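Local structure of RNA-binding protein RO60 (Deinococcus radiodurans, 2NVO) at residues D124-V129 against T134-F139; R85-V90 against D100-V105; R155-V160 against R189-K194; L171-Y176 against N201-F206; R78-A83 against A107-T112. The protein binds several small RNAs that accumulate during recovery from ultraviolet irradiation and contributes to the bacterium's resistance to that radiation. All coordinates share one frame; numbering follows the deposited sequence.

Contact 1 (D124-V129 against T134-F139); sequences DALPEV and TMLLHF
Phe139, whose ring receives Leu126 from the opposite helix, has its backbone N bonded to Met135 O at 2.8 Å in a regular helical turn. Its side chain leaves with CG anti to the backbone N (chi1 162°), reaching out from helix 133-143 with one face turned to the incoming leucine. Leu126 comes from the other direction and lays CD1 over the middle of that face, 3.5 Å from the ring centroid and only 12° off the ring normal, a CH-pi contact. Its second methyl, CD2, lies 3.7 Å from Phe139 CE2 and also meets Leu136 CD1 at 3.9 Å, the two leucines crossing at about a right angle. A forked leucine suits this place because one branch can cover the ring while the other lies against a second aliphatic chain. Helices 116-129 and 133-143, joined by a short loop, belong to the HEAT-like repeats of the TROVE horseshoe; the segment axes approach to 10.1 Å with their directions 135° apart. Pro127 has no N-H to give to the preceding turn, and helix 116-129 is kinked there. Farther along, Val129 and Met135 both rest on Leu103 of helix 100-112, while Leu126 is also covered by Leu106 of that helix and Val160 of helix 151-163. Glu128, next to Pro127, makes a salt bridge with Arg92.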
# COMPACT_ATOMS: atom_id res chain seq x y z
N ASP A 124 -15.44 16.66 14.01
CA ASP A 124 -16.63 16.01 13.47
C ASP A 124 -16.30 15.01 12.36
O ASP A 124 -17.04 14.05 12.14
CB ASP A 124 -17.63 17.05 12.93
CG ASP A 124 -18.40 17.76 14.05
OD1 ASP A 124 -18.44 17.24 15.19
OD2 ASP A 124 -18.96 18.85 13.77
N ALA A 125 -15.18 15.23 11.68
CA ALA A 125 -14.73 14.32 10.62
C ALA A 125 -13.91 13.14 11.14
O ALA A 125 -13.73 12.16 10.43
CB ALA A 125 -13.95 15.08 9.56
N LEU A 126 -13.42 13.23 12.37
CA LEU A 126 -12.57 12.16 12.91
C LEU A 126 -13.15 10.75 12.75
O LEU A 126 -12.44 9.83 12.36
CB LEU A 126 -12.19 12.43 14.38
CG LEU A 126 -11.15 11.45 14.92
CD1 LEU A 126 -9.85 11.53 14.11
CD2 LEU A 126 -10.87 11.69 16.39
N PRO A 127 -14.44 10.56 13.06
CA PRO A 127 -15.02 9.22 12.92
C PRO A 127 -14.92 8.66 11.50
O PRO A 127 -14.80 7.45 11.31
CB PRO A 127 -16.49 9.44 13.30
CG PRO A 127 -16.47 10.63 14.18
CD PRO A 127 -15.40 11.52 13.64
N GLU A 128 -14.96 9.54 10.50
CA GLU A 128 -14.83 9.09 9.12
C GLU A 128 -13.39 8.73 8.82
O GLU A 128 -13.10 7.66 8.28
CB GLU A 128 -15.27 10.19 8.14
CG GLU A 128 -15.43 9.68 6.72
CD GLU A 128 -15.73 10.80 5.71
OE1 GLU A 128 -15.97 11.95 6.13
OE2 GLU A 128 -15.71 10.52 4.49
N VAL A 129 -12.49 9.64 9.18
CA VAL A 129 -11.08 9.54 8.79
C VAL A 129 -10.32 8.49 9.59
O VAL A 129 -9.48 7.78 9.05
CB VAL A 129 -10.36 10.90 8.89
CG1 VAL A 129 -8.87 10.74 8.65
CG2 VAL A 129 -10.95 11.89 7.91
N THR A 134 -6.61 1.38 15.06
CA THR A 134 -5.22 1.81 14.94
C THR A 134 -5.12 3.25 14.47
O THR A 134 -4.32 4.04 14.98
CB THR A 134 -4.43 0.93 13.94
OG1 THR A 134 -4.61 -0.44 14.28
CG2 THR A 134 -2.95 1.27 13.97
N MET A 135 -5.94 3.61 13.49
CA MET A 135 -5.89 4.96 12.95
C MET A 135 -6.28 6.00 14.00
O MET A 135 -5.71 7.08 14.03
CB MET A 135 -6.74 5.08 11.70
CG MET A 135 -6.22 4.27 10.51
SD MET A 135 -7.36 4.36 9.10
CE MET A 135 -7.37 6.09 8.77
N LEU A 136 -7.23 5.65 14.86
CA LEU A 136 -7.60 6.55 15.96
C LEU A 136 -6.46 6.73 16.96
O LEU A 136 -6.22 7.83 17.44
CB LEU A 136 -8.83 6.03 16.70
CG LEU A 136 -9.14 6.83 17.97
CD1 LEU A 136 -9.54 8.28 17.64
CD2 LEU A 136 -10.19 6.14 18.83
N LEU A 137 -5.76 5.64 17.27
CA LEU A 137 -4.66 5.72 18.23
C LEU A 137 -3.49 6.47 17.61
O LEU A 137 -2.72 7.13 18.31
CB LEU A 137 -4.23 4.34 18.70
CG LEU A 137 -5.38 3.60 19.39
CD1 LEU A 137 -4.93 2.22 19.83
CD2 LEU A 137 -5.98 4.41 20.56
N HIS A 138 -3.38 6.38 16.29
CA HIS A 138 -2.33 7.06 15.54
C HIS A 138 -2.63 8.55 15.49
O HIS A 138 -1.75 9.39 15.65
CB HIS A 138 -2.23 6.46 14.14
CG HIS A 138 -0.97 6.79 13.42
ND1 HIS A 138 -0.80 6.56 12.07
CD2 HIS A 138 0.19 7.35 13.85
CE1 HIS A 138 0.41 6.95 11.70
NE2 HIS A 138 1.03 7.44 12.76
N PHE A 139 -3.90 8.87 15.27
CA PHE A 139 -4.33 10.26 15.28
C PHE A 139 -4.01 10.91 16.63
O PHE A 139 -3.50 12.02 16.69
CB PHE A 139 -5.83 10.33 14.97
CG PHE A 139 -6.46 11.63 15.36
CD1 PHE A 139 -6.56 12.66 14.46
CD2 PHE A 139 -6.94 11.82 16.65
CE1 PHE A 139 -7.14 13.86 14.81
CE2 PHE A 139 -7.52 13.01 17.02
CZ PHE A 139 -7.62 14.03 16.10

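Contact 2 (R85-V90 against D100-V105); sequences RVTLDV and DPALLV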
# COMPACT_ATOMS: atom_id res chain seq x y z
N ARG A 85 -11.19 20.65 3.77
CA ARG A 85 -11.92 20.20 2.60
C ARG A 85 -11.03 19.35 1.70
O ARG A 85 -11.45 18.30 1.22
CB ARG A 85 -12.50 21.39 1.82
CG ARG A 85 -12.80 21.10 0.35
CD ARG A 85 -13.47 22.29 -0.34
NE ARG A 85 -12.87 23.57 0.04
CZ ARG A 85 -11.92 24.19 -0.65
NH1 ARG A 85 -11.46 23.65 -1.78
NH2 ARG A 85 -11.44 25.35 -0.23
N VAL A 86 -9.80 19.81 1.48
CA VAL A 86 -8.80 19.07 0.73
C VAL A 86 -8.58 17.69 1.35
O VAL A 86 -8.56 16.67 0.66
CB VAL A 86 -7.47 19.86 0.65
CG1 VAL A 86 -6.40 19.06 -0.08
CG2 VAL A 86 -7.68 21.21 -0.02
N THR A 87 -8.44 17.66 2.67
CA THR A 87 -8.20 16.42 3.39
C THR A 87 -9.34 15.42 3.26
O THR A 87 -9.10 14.24 3.05
CB THR A 87 -7.86 16.68 4.88
OG1 THR A 87 -6.63 17.40 4.95
CG2 THR A 87 -7.70 15.38 5.65
N LEU A 88 -10.58 15.89 3.35
CA LEU A 88 -11.71 14.99 3.19
C LEU A 88 -11.82 14.46 1.76
O LEU A 88 -12.10 13.28 1.55
CB LEU A 88 -13.01 15.64 3.65
CG LEU A 88 -13.32 15.49 5.15
CD1 LEU A 88 -12.13 15.88 5.99
CD2 LEU A 88 -14.54 16.32 5.53
N ASP A 89 -11.58 15.34 0.79
CA ASP A 89 -11.55 14.96 -0.62
C ASP A 89 -10.56 13.82 -0.88
O ASP A 89 -10.85 12.88 -1.63
CB ASP A 89 -11.18 16.16 -1.51
CG ASP A 89 -12.34 17.14 -1.70
OD1 ASP A 89 -12.14 18.17 -2.39
OD2 ASP A 89 -13.44 16.91 -1.15
N VAL A 90 -9.38 13.91 -0.28
CA VAL A 90 -8.37 12.88 -0.47
C VAL A 90 -8.76 11.58 0.23
O VAL A 90 -8.62 10.50 -0.35
CB VAL A 90 -6.99 13.34 0.03
CG1 VAL A 90 -6.02 12.16 0.08
CG2 VAL A 90 -6.46 14.46 -0.85
N ASP A 100 -1.77 8.01 7.27
CA ASP A 100 -0.92 8.83 8.15
C ASP A 100 -0.98 10.35 7.90
O ASP A 100 -1.22 11.11 8.84
CB ASP A 100 0.54 8.38 8.08
CG ASP A 100 0.74 6.93 8.45
OD1 ASP A 100 -0.17 6.10 8.22
OD2 ASP A 100 1.83 6.61 8.95
N PRO A 101 -0.70 10.79 6.66
CA PRO A 101 -0.65 12.23 6.40
C PRO A 101 -1.99 12.93 6.64
O PRO A 101 -2.00 14.07 7.10
CB PRO A 101 -0.27 12.32 4.91
CG PRO A 101 0.43 11.02 4.62
CD PRO A 101 -0.26 10.00 5.49
N ALA A 102 -3.09 12.26 6.30
CA ALA A 102 -4.42 12.82 6.50
C ALA A 102 -4.78 12.88 7.98
O ALA A 102 -5.44 13.82 8.44
CB ALA A 102 -5.46 12.02 5.73
N LEU A 103 -4.32 11.88 8.73
CA LEU A 103 -4.50 11.86 10.18
C LEU A 103 -3.73 13.00 10.85
O LEU A 103 -4.25 13.63 11.76
CB LEU A 103 -4.05 10.51 10.75
CG LEU A 103 -4.93 9.35 10.30
CD1 LEU A 103 -4.36 8.02 10.77
CD2 LEU A 103 -6.35 9.55 10.83
N LEU A 104 -2.51 13.25 10.37
CA LEU A 104 -1.66 14.30 10.92
C LEU A 104 -2.24 15.67 10.63
O LEU A 104 -2.32 16.51 11.52
CB LEU A 104 -0.25 14.23 10.31
CG LEU A 104 0.66 15.44 10.51
CD1 LEU A 104 0.81 15.77 12.01
CD2 LEU A 104 2.04 15.24 9.88
N VAL A 105 -2.65 15.88 9.39
CA VAL A 105 -3.26 17.14 9.00
C VAL A 105 -4.53 17.40 9.80
O VAL A 105 -4.75 18.51 10.28
CB VAL A 105 -3.56 17.16 7.49
CG1 VAL A 105 -4.44 18.35 7.16
CG2 VAL A 105 -2.25 17.23 6.70
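Thr87 meets both Ala102 and Val105, using a different branch for each. Its OG1 lies 3.3 Å from Val105 CG1, the two side chains sliding past each other in opposite directions; this is a van der Waals approach of a methyl to an oxygen. The methyl CG2 lies 4.0 Å from Ala102 CB and 3.9 Å from Ala102 O. Small residues suit this spot: with alanine on one side and threonine on the other, the backbones come close, and the CA atoms of Thr87 and Ala102 are 6.1 Å apart. What fixes the threonine is a bond within its own helix. With OG1 beside the backbone N (chi1 -65°), the hydroxyl is hydrogen-bonded to Ala83 O one turn earlier, so the buried polar atom is satisfied locally and CG2 is left pointing at the alanine. Val105 holds CG1 anti to its backbone N (chi1 168°), which directs that methyl at the hydroxyl. Farther out, Leu48 of helix 40-50 packs on Thr87 and Val90, and Leu103 and Leu104 of helix 100-112 both pack against Phe142 of helix 133-143. Between the segments the chain turns through a short connection, and the two helices run back alongside each other in nearly opposite directions. Such a close antiparallel helix pair is the kind of unit from which HEAT-like helical repeats, and here the TROVE horseshoe, are built.

Contact 3 (R155-V160 against R189-K194); sequences RGVANV and RKAHPK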
# COMPACT_ATOMS: atom_id res chain seq x y z
N ARG A 155 -15.07 15.47 23.87
CA ARG A 155 -16.23 15.21 23.03
C ARG A 155 -15.86 14.58 21.69
O ARG A 155 -16.44 13.58 21.29
CB ARG A 155 -17.05 16.49 22.81
CG ARG A 155 -17.99 16.83 23.96
CD ARG A 155 -18.79 15.59 24.37
NE ARG A 155 -19.21 14.82 23.20
CZ ARG A 155 -19.63 13.56 23.23
NH1 ARG A 155 -19.98 12.94 22.11
NH2 ARG A 155 -19.68 12.91 24.39
N GLY A 156 -14.88 15.17 21.01
CA GLY A 156 -14.46 14.68 19.70
C GLY A 156 -14.00 13.23 19.70
O GLY A 156 -14.35 12.47 18.81
N VAL A 157 -13.21 12.84 20.70
CA VAL A 157 -12.80 11.45 20.82
C VAL A 157 -13.98 10.57 21.24
O VAL A 157 -14.21 9.50 20.66
CB VAL A 157 -11.64 11.30 21.83
CG1 VAL A 157 -11.27 9.83 22.00
CG2 VAL A 157 -10.43 12.12 21.38
N ALA A 158 -14.75 11.02 22.22
CA ALA A 158 -15.93 10.27 22.66
C ALA A 158 -16.88 10.02 21.49
O ALA A 158 -17.46 8.95 21.37
CB ALA A 158 -16.66 11.01 23.79
N ASN A 159 -17.04 11.02 20.63
CA ASN A 159 -17.95 10.89 19.49
C ASN A 159 -17.54 9.73 18.58
O ASN A 159 -18.38 9.06 17.98
CB ASN A 159 -18.04 12.20 18.73
CG ASN A 159 -19.02 12.14 17.57
OD1 ASN A 159 -20.18 11.72 17.73
ND2 ASN A 159 -18.57 12.56 16.41
N VAL A 160 -16.24 9.48 18.50
CA VAL A 160 -15.73 8.36 17.71
C VAL A 160 -16.29 7.04 18.21
O VAL A 160 -16.76 6.22 17.42
CB VAL A 160 -14.18 8.32 17.70
CG1 VAL A 160 -13.70 7.05 17.01
CG2 VAL A 160 -13.64 9.53 16.99
N ARG A 189 -10.64 6.43 29.01
CA ARG A 189 -10.56 7.03 30.35
C ARG A 189 -10.55 8.55 30.29
O ARG A 189 -10.95 9.21 31.24
CB ARG A 189 -9.30 6.54 31.07
CG ARG A 189 -9.28 5.06 31.35
CD ARG A 189 -8.16 4.68 32.31
NE ARG A 189 -8.06 3.23 32.42
CZ ARG A 189 -7.17 2.50 31.76
NH1 ARG A 189 -6.28 3.09 30.97
NH2 ARG A 189 -7.16 1.18 31.90
N LYS A 190 -10.06 9.09 29.19
CA LYS A 190 -9.96 10.52 29.01
C LYS A 190 -11.27 11.06 28.44
O LYS A 190 -11.71 12.14 28.82
CB LYS A 190 -8.80 10.85 28.06
CG LYS A 190 -7.39 10.68 28.65
CD LYS A 190 -6.79 12.01 29.07
CE LYS A 190 -5.33 11.84 29.51
NZ LYS A 190 -4.59 13.14 29.62
N ALA A 191 -11.89 10.29 27.55
CA ALA A 191 -13.05 10.74 26.77
C ALA A 191 -14.42 10.37 27.36
O ALA A 191 -15.41 11.06 27.10
CB ALA A 191 -12.96 10.21 25.34
N HIS A 192 -14.48 9.27 28.11
CA HIS A 192 -15.71 8.80 28.77
C HIS A 192 -16.93 8.73 27.86
O HIS A 192 -17.93 9.39 28.13
CB HIS A 192 -16.07 9.71 29.95
CG HIS A 192 -14.93 9.99 30.87
ND1 HIS A 192 -14.44 9.07 31.77
CD2 HIS A 192 -14.17 11.11 31.04
CE1 HIS A 192 -13.44 9.60 32.45
NE2 HIS A 192 -13.26 10.83 32.02
N PRO A 193 -16.87 7.92 26.79
CA PRO A 193 -18.06 7.81 25.94
C PRO A 193 -19.23 7.14 26.67
O PRO A 193 -19.02 6.26 27.51
CB PRO A 193 -17.61 6.91 24.78
CG PRO A 193 -16.13 6.73 24.94
CD PRO A 193 -15.80 6.99 26.37
N LYS A 194 -20.45 7.54 26.34
CA LYS A 194 -21.63 6.79 26.77
C LYS A 194 -22.64 6.74 25.64
O LYS A 194 -23.01 7.76 25.08
CB LYS A 194 -22.26 7.41 28.01
CG LYS A 194 -23.36 6.52 28.61
CD LYS A 194 -24.15 7.26 29.69
CE LYS A 194 -24.77 6.29 30.68
NZ LYS A 194 -25.43 7.00 31.83
O HOH W 1 -17.56 12.88 27.11
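Ala191 and Ala158 form the close part of this contact. Ala191 CB fits against helix 151-163, 3.7 Å from Ala158 N and 3.8 Å from Val157 CG1, while Ala158 CB lies 3.5 Å from Ala191 O. Methyl side chains suit the site because they add little bulk between two backbones. Pro193 extends the apolar patch: its CB lies 4.3 Å from Ala158 CB, and the CA atoms of Ala158 and Pro193 are just 4.6 Å apart. This approach follows from the chain's turn at His192, which leaves the helix with positive phi (49°) and swings the rigid proline ring back against helix 151-163. The other side of the contact is wetter and looser. There a water donates to Ala191 O at 2.8 Å and accepts only a weak bond from Arg155 NH2, at 3.4 Å. Arg155 is exposed and its stronger link is elsewhere, a salt bridge from NH1 to Glu162 OE1. The other oxygen of that carboxylate, OE2, accepts from Lys194 N, so Glu162 ties the arginine of one segment to the backbone of the other. Around the apolar side, Trp149 covers both Val157 and Ala191, and Trp123 of helix 116-129 adds to the cover on Val157. Pro193 touches Leu204, placing the turn after helix 184-191 between helix 151-163 and helix 198-209.

Contact 4 (L171-Y176 against N201-F206); sequences LWAVKY and NAVLKF
Ala173 and Val203 bring the two helices nearest, with 7.5 Å between their CA atoms, room enough for one layer of small or flat apolar groups. Ala173 CB makes the close contacts from helix 166-175, and it meets two partners one turn apart on helix 198-209. Toward Val203 it meets CG2 at 4.1 Å. That valine places CG2 anti to its backbone N, while CG1 lies between the N and the carbonyl carbon (chi1 66°); it is the extended methyl that faces the alanine. Toward Phe206 the alanine methyl comes to the ring edge, near the ring plane, 4.1 Å from CD2. Phe206 swings out from its helix with CG anti to the backbone N (chi1 167°), which carries the ring out to Ala173; it also touches Ile223 and Leu227 of helix 219-229. Val203 rests on Ile223 as well, which makes this contact one corner of a three-helix packing within the horseshoe, in a region that probably binds RNA, as in related proteins. Helix 166-175 ends just beyond: Leu171 O accepts from both Val174 N and Lys175 N, and Tyr176 is the first residue to leave helical geometry. There the Lys175 chain folds over one ring face of Tyr176, its CD toward the rim, and NZ makes a weak bond to Tyr176 OH. Across the helices, however, only methyls and a ring edge meet; contacts of this kind rest on burial of apolar surface and on dispersion, and they set no strict angle between the groups; this one is only partly buried.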
# COMPACT_ATOMS: atom_id res chain seq x y z
N LEU A 171 -14.72 -5.51 17.54
CA LEU A 171 -13.55 -5.72 16.69
C LEU A 171 -12.35 -4.94 17.24
O LEU A 171 -11.25 -5.49 17.36
CB LEU A 171 -13.85 -5.29 15.26
CG LEU A 171 -12.68 -5.34 14.27
CD1 LEU A 171 -12.24 -6.77 14.03
CD2 LEU A 171 -13.03 -4.65 12.95
N TRP A 172 -12.58 -3.67 17.56
CA TRP A 172 -11.53 -2.84 18.14
C TRP A 172 -11.07 -3.43 19.46
O TRP A 172 -9.89 -3.37 19.79
CB TRP A 172 -12.02 -1.40 18.36
CG TRP A 172 -12.16 -0.59 17.10
CD1 TRP A 172 -12.32 -1.06 15.83
CD2 TRP A 172 -12.19 0.84 17.01
NE1 TRP A 172 -12.42 -0.01 14.95
CE2 TRP A 172 -12.35 1.17 15.65
CE3 TRP A 172 -12.09 1.88 17.94
CZ2 TRP A 172 -12.42 2.49 15.19
CZ3 TRP A 172 -12.17 3.19 17.50
CH2 TRP A 172 -12.32 3.48 16.13
N ALA A 173 -12.01 -4.02 20.20
CA ALA A 173 -11.70 -4.56 21.53
C ALA A 173 -10.73 -5.74 21.48
O ALA A 173 -10.02 -6.00 22.45
CB ALA A 173 -12.98 -4.96 22.26
N VAL A 174 -10.72 -6.46 20.36
CA VAL A 174 -9.92 -7.67 20.25
C VAL A 174 -8.73 -7.50 19.30
O VAL A 174 -7.75 -8.23 19.39
CB VAL A 174 -10.76 -8.88 19.78
CG1 VAL A 174 -11.89 -9.15 20.75
CG2 VAL A 174 -11.32 -8.63 18.39
N LYS A 175 -8.82 -6.53 18.41
CA LYS A 175 -7.83 -6.40 17.35
C LYS A 175 -7.02 -5.10 17.43
O LYS A 175 -5.83 -5.10 17.10
CB LYS A 175 -8.50 -6.56 15.98
CG LYS A 175 -7.70 -6.00 14.81
CD LYS A 175 -8.55 -5.93 13.54
CE LYS A 175 -7.99 -6.80 12.44
NZ LYS A 175 -6.85 -6.12 11.78
N TYR A 176 -7.64 -4.02 17.87
CA TYR A 176 -6.96 -2.72 17.89
C TYR A 176 -6.77 -2.17 19.31
O TYR A 176 -6.89 -0.96 19.53
CB TYR A 176 -7.72 -1.69 17.05
CG TYR A 176 -7.99 -2.10 15.62
CD1 TYR A 176 -6.95 -2.20 14.69
CD2 TYR A 176 -9.28 -2.38 15.18
CE1 TYR A 176 -7.20 -2.58 13.36
CE2 TYR A 176 -9.54 -2.76 13.86
CZ TYR A 176 -8.49 -2.86 12.96
OH TYR A 176 -8.75 -3.23 11.66
N ASN A 201 -22.21 0.07 25.58
CA ASN A 201 -21.62 0.53 26.83
C ASN A 201 -20.87 -0.61 27.51
O ASN A 201 -19.87 -0.40 28.20
CB ASN A 201 -22.69 1.08 27.78
CG ASN A 201 -23.15 2.47 27.38
OD1 ASN A 201 -22.44 3.20 26.71
ND2 ASN A 201 -24.36 2.84 27.80
N ALA A 202 -21.39 -1.82 27.33
CA ALA A 202 -20.79 -3.02 27.88
C ALA A 202 -19.43 -3.31 27.25
O ALA A 202 -18.48 -3.69 27.95
CB ALA A 202 -21.73 -4.21 27.71
N VAL A 203 -19.32 -3.11 25.94
CA VAL A 203 -18.05 -3.35 25.25
C VAL A 203 -17.06 -2.24 25.54
O VAL A 203 -15.85 -2.48 25.56
CB VAL A 203 -18.21 -3.52 23.72
CG1 VAL A 203 -18.67 -2.24 23.08
CG2 VAL A 203 -16.89 -3.95 23.09
N LEU A 204 -17.57 -1.04 25.76
CA LEU A 204 -16.72 0.08 26.13
C LEU A 204 -16.14 -0.19 27.51
O LEU A 204 -14.93 -0.02 27.73
CB LEU A 204 -17.51 1.40 26.10
CG LEU A 204 -17.90 1.89 24.70
CD1 LEU A 204 -18.73 3.17 24.76
CD2 LEU A 204 -16.68 2.10 23.83
N LYS A 205 -16.99 -0.65 28.42
CA LYS A 205 -16.54 -1.01 29.75
C LYS A 205 -15.49 -2.12 29.69
O LYS A 205 -14.50 -2.07 30.42
CB LYS A 205 -17.71 -1.46 30.63
CG LYS A 205 -17.35 -1.57 32.11
CD LYS A 205 -18.44 -2.27 32.90
CE LYS A 205 -18.07 -2.42 34.37
NZ LYS A 205 -18.23 -1.15 35.14
N PHE A 206 -15.70 -3.10 28.82
CA PHE A 206 -14.74 -4.20 28.70
C PHE A 206 -13.40 -3.70 28.17
O PHE A 206 -12.35 -4.17 28.59
CB PHE A 206 -15.27 -5.30 27.78
CG PHE A 206 -14.22 -6.29 27.36
CD1 PHE A 206 -13.91 -7.37 28.17
CD2 PHE A 206 -13.52 -6.12 26.18
CE1 PHE A 206 -12.93 -8.27 27.80
CE2 PHE A 206 -12.53 -7.02 25.81
CZ PHE A 206 -12.24 -8.10 26.62

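Contact 5 (R78-A83 against A107-T112); sequences RDAALA and ALIAKT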
# COMPACT_ATOMS: atom_id res chain seq x y z
N ARG A 78 -3.53 29.71 8.07
CA ARG A 78 -4.05 30.63 7.06
C ARG A 78 -5.48 30.28 6.63
O ARG A 78 -6.35 31.15 6.61
CB ARG A 78 -3.12 30.65 5.85
CG ARG A 78 -3.15 31.96 5.08
CD ARG A 78 -2.39 31.85 3.77
NE ARG A 78 -1.26 30.94 3.85
CZ ARG A 78 -1.12 29.85 3.11
NH1 ARG A 78 -0.06 29.07 3.25
NH2 ARG A 78 -2.05 29.54 2.22
N ASP A 79 -5.71 29.02 6.29
CA ASP A 79 -7.02 28.57 5.82
C ASP A 79 -7.30 27.12 6.22
O ASP A 79 -7.26 26.20 5.39
CB ASP A 79 -7.12 28.74 4.29
CG ASP A 79 -8.53 28.47 3.75
OD1 ASP A 79 -9.39 27.98 4.51
OD2 ASP A 79 -8.76 28.76 2.56
N ALA A 80 -7.60 26.92 7.50
CA ALA A 80 -7.92 25.60 8.03
C ALA A 80 -9.13 24.98 7.33
O ALA A 80 -9.24 23.75 7.24
CB ALA A 80 -8.15 25.67 9.53
N ALA A 81 -10.03 25.82 6.84
CA ALA A 81 -11.25 25.32 6.20
C ALA A 81 -10.95 24.58 4.90
O ALA A 81 -11.54 23.54 4.62
CB ALA A 81 -12.24 26.46 5.96
N LEU A 82 -10.04 25.11 4.09
CA LEU A 82 -9.73 24.44 2.84
C LEU A 82 -8.79 23.26 3.11
O LEU A 82 -8.90 22.21 2.47
CB LEU A 82 -9.16 25.41 1.79
CG LEU A 82 -7.70 25.32 1.32
CD1 LEU A 82 -7.63 25.53 -0.17
CD2 LEU A 82 -6.83 26.32 2.04
N ALA A 83 -7.89 23.42 4.08
CA ALA A 83 -7.05 22.32 4.53
C ALA A 83 -7.94 21.12 4.82
O ALA A 83 -7.64 20.00 4.42
CB ALA A 83 -6.27 22.71 5.77
N ALA A 107 -5.31 16.22 12.76
CA ALA A 107 -4.89 16.60 14.10
C ALA A 107 -4.51 18.07 14.17
O ALA A 107 -4.92 18.76 15.10
CB ALA A 107 -3.74 15.72 14.59
N LEU A 108 -3.73 18.54 13.20
CA LEU A 108 -3.26 19.93 13.21
C LEU A 108 -4.43 20.91 13.19
O LEU A 108 -4.46 21.87 13.96
CB LEU A 108 -2.33 20.22 12.02
CG LEU A 108 -0.92 19.62 12.01
CD1 LEU A 108 -0.30 19.73 10.62
CD2 LEU A 108 -0.05 20.30 13.06
N ILE A 109 -5.37 20.67 12.29
CA ILE A 109 -6.56 21.50 12.20
C ILE A 109 -7.35 21.42 13.51
O ILE A 109 -7.61 22.44 14.16
CB ILE A 109 -7.45 21.08 11.02
CG1 ILE A 109 -6.67 21.11 9.71
CG2 ILE A 109 -8.69 21.97 10.94
CD1 ILE A 109 -7.44 20.52 8.53
N ALA A 110 -7.71 20.21 13.90
CA ALA A 110 -8.51 19.98 15.09
C ALA A 110 -7.90 20.61 16.34
O ALA A 110 -8.62 21.14 17.19
CB ALA A 110 -8.74 18.48 15.31
N LYS A 111 -6.57 20.57 16.44
CA LYS A 111 -5.90 20.99 17.66
C LYS A 111 -5.40 22.43 17.63
O LYS A 111 -5.30 23.06 18.67
CB LYS A 111 -4.73 20.06 18.00
CG LYS A 111 -5.12 18.61 18.25
CD LYS A 111 -5.95 18.43 19.50
CE LYS A 111 -5.19 18.84 20.75
NZ LYS A 111 -5.80 18.30 22.00
N THR A 112 -5.06 22.94 16.45
CA THR A 112 -4.38 24.23 16.39
C THR A 112 -4.95 25.25 15.39
O THR A 112 -4.39 26.33 15.23
CB THR A 112 -2.87 24.07 16.13
OG1 THR A 112 -2.64 23.74 14.76
CG2 THR A 112 -2.28 22.99 17.04
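Ile109 points its CB toward helix 80-93 and divides its branches between Ala80 and Ala83. From CB, the methyl CG2 goes to Ala80, lying 4.0 Å from its CB. The other branch starts at CG1, which stands beside the backbone N (chi1 -56°) and serves to carry the tip outward; with the chain extended at chi2 (172°), CD1 reaches the next turn, 3.7 Å from Ala83 CB and 3.9 Å from Ala80 O. A beta-branched side chain with one long arm suits a surface of two alanines a turn apart, since it can touch both, and their small size lets the CA atoms of Ala80 and Ile109 come within 6.0 Å. Val76 of helix 70-78 covers the isoleucine too. Two polar atoms near the ends find partners within their own segments. Asp79 is the N-cap of helix 80-93: its OD1 accepts from Leu82 N at 3.0 Å, the N-H coming in about 60° out of the carboxylate plane. On the other helix, Leu108 O is gripped twice by Thr112, by OG1 at 2.7 Å and by the backbone N at 2.8 Å, from opposite faces of the carbonyl plane. Other polar groups look outside: Thr112 O accepts from Gln77 NE2, and Lys111 NZ bonds Gly148 O. These two helices of the TROVE horseshoe therefore meet here mainly through aliphatic side chains, and the chemistry implies association by burial and fit.

In the fold
All five contacts lie in the TROVE horseshoe, away from the metal site of the VWFA-like domain, which closes the ring around the RNA-binding cavity. Contacts 2 and 5 join the same two helices, 80-93 and 100-112, with centres about 10 Å apart; contact 2 is nested inside the loop closed by contact 5. Centre to centre, contact 1 is about 11 Å from contact 2 and about 12 Å from contact 3, and it touches each of the other four. Phe139 packs on Ala107, and Leu136 on Trp172. Contacts 3 and 4 alternate along the chain, their centres about 14 Å apart, and meet where Val160 touches Trp172. The centres of contacts 4 and 5 lie about 31 Å apart.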